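Local coordinates for putative lipoprotein YcdA (PDB 4R4G) that is of unknown function but is probably a membrane-anchored lipoprotein, built from an Ig-like N-terminal domain and an alpha/beta C-terminal domain, at residues 245-248 against 249-253. Sequence-based numbering, arbitrary orientation.
Sequences ASSL and SDRIE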
loop_
_atom_site.group_PDB
_atom_site.type_symbol
_atom_site.label_atom_id
_atom_site.label_comp_id
_atom_site.label_asym_id
_atom_site.label_seq_id
_atom_site.Cartn_x
_atom_site.Cartn_y
_atom_site.Cartn_z
ATOM N N ALA A 245 -9.338 8.932 -23.454
ATOM C CA ALA A 245 -9.008 10.110 -24.254
ATOM C C ALA A 245 -8.751 9.751 -25.711
ATOM O O ALA A 245 -8.207 10.572 -26.469
ATOM C CB ALA A 245 -7.797 10.815 -23.669
ATOM N N SER A 246 -9.200 8.550 -26.120
ATOM C CA SER A 246 -9.035 8.056 -27.484
ATOM C C SER A 246 -9.597 9.031 -28.489
ATOM O O SER A 246 -8.955 9.277 -29.509
ATOM C CB SER A 246 -9.676 6.680 -27.657
ATOM O OG SER A 246 -11.031 6.656 -27.236
ATOM N N SER A 247 -10.737 9.663 -28.163
ATOM C CA SER A 247 -11.401 10.621 -29.057
ATOM C C SER A 247 -10.866 12.042 -28.999
ATOM O O SER A 247 -11.188 12.810 -29.906
ATOM C CB SER A 247 -12.892 10.676 -28.749
ATOM O OG SER A 247 -13.132 11.070 -27.409
ATOM N N LEU A 248 -10.086 12.418 -27.959
ATOM C CA LEU A 248 -9.622 13.808 -27.737
ATOM C C LEU A 248 -8.994 14.448 -28.978
ATOM O O LEU A 248 -9.295 15.610 -29.291
ATOM C CB LEU A 248 -8.668 13.903 -26.536
ATOM C CG LEU A 248 -8.402 15.293 -25.939
ATOM C CD1 LEU A 248 -9.684 16.084 -25.703
ATOM C CD2 LEU A 248 -7.624 15.173 -24.656
ATOM N N SER A 249 -8.168 13.675 -29.701
ATOM C CA SER A 249 -7.527 14.079 -30.964
ATOM C C SER A 249 -8.558 14.655 -31.909
ATOM O O SER A 249 -8.495 15.842 -32.230
ATOM C CB SER A 249 -6.836 12.877 -31.617
ATOM O OG SER A 249 -7.728 11.796 -31.863
ATOM N N ASP A 250 -9.562 13.821 -32.268
ATOM C CA ASP A 250 -10.660 14.146 -33.184
ATOM C C ASP A 250 -11.511 15.305 -32.660
ATOM O O ASP A 250 -11.817 16.204 -33.427
ATOM C CB ASP A 250 -11.536 12.908 -33.458
ATOM C CG ASP A 250 -10.800 11.733 -34.093
ATOM O OD1 ASP A 250 -10.056 11.958 -35.075
ATOM O OD2 ASP A 250 -11.002 10.585 -33.634
ATOM N N ARG A 251 -11.838 15.318 -31.362
ATOM C CA ARG A 251 -12.639 16.376 -30.746
ATOM C C ARG A 251 -12.006 17.728 -30.935
ATOM O O ARG A 251 -12.715 18.686 -31.246
ATOM C CB ARG A 251 -12.832 16.117 -29.258
ATOM C CG ARG A 251 -13.579 14.847 -28.973
ATOM C CD ARG A 251 -13.636 14.651 -27.490
ATOM N NE ARG A 251 -14.983 14.896 -27.007
ATOM C CZ ARG A 251 -15.780 13.939 -26.577
ATOM N NH1 ARG A 251 -15.359 12.684 -26.537
ATOM N NH2 ARG A 251 -17.008 14.223 -26.182
ATOM N N ILE A 252 -10.672 17.818 -30.752
ATOM C CA ILE A 252 -9.978 19.088 -30.936
ATOM C C ILE A 252 -9.912 19.363 -32.433
ATOM O O ILE A 252 -10.310 20.448 -32.853
ATOM C CB ILE A 252 -8.608 19.149 -30.215
ATOM C CG1 ILE A 252 -8.822 19.139 -28.684
ATOM C CG2 ILE A 252 -7.833 20.404 -30.617
ATOM C CD1 ILE A 252 -7.788 18.432 -27.951
ATOM N N GLU A 253 -9.523 18.350 -33.238
ATOM C CA GLU A 253 -9.489 18.431 -34.708
ATOM C C GLU A 253 -10.832 18.992 -35.229
ATOM O O GLU A 253 -10.816 19.922 -36.033
ATOM C CB GLU A 253 -9.178 17.033 -35.316
ATOM C CG GLU A 253 -9.024 16.962 -36.841
ATOM C CD GLU A 253 -9.162 15.565 -37.438
ATOM O OE1 GLU A 253 -8.401 14.656 -37.031
ATOM O OE2 GLU A 253 -10.041 15.377 -38.310
#
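Arg251 bends its side chain back alongside Ser247, bringing the edge of its guanidinium to the serine hydroxyl at a strand-to-helix junction, where the chain leaves strand 233-244 and enters helix 248-260. The junction belongs to the C-terminal DUF5105 domain, whose family is grouped with NTF2-like folds. The pair illustrates how an i to i+4 spacing can be bridged twice, once through backbone and once through side chains. Arg251 N donates to Ser247 O at 3.0 Å in a nearly straight bond (N-H...O 166°), while Arg251 NH1 reaches Ser247 OG at 2.9 Å. The hydroxyl lies almost in the guanidinium plane. A bend at chi3 (108°) turns the arginine tip back and brings NH1 to the serine. Arg251 NE makes a long, weak ion pair with Glu282 OE1, and Leu286 touches both Arg251 and Ser247.

One residue on, the backbone bond recurs, with Ile252 N 3.0 Å from Leu248 O, but apolar contact takes the place of a polar bridge. Leu248, the buried residue of this surface turn, packs against Tyr279 and Phe283 of helix 268-283; Ile252 also touches Tyr279, so the two side chains join the helices. Within helix 248-260, Leu248 CD1 meets Ile252 CD1 at 3.8 Å.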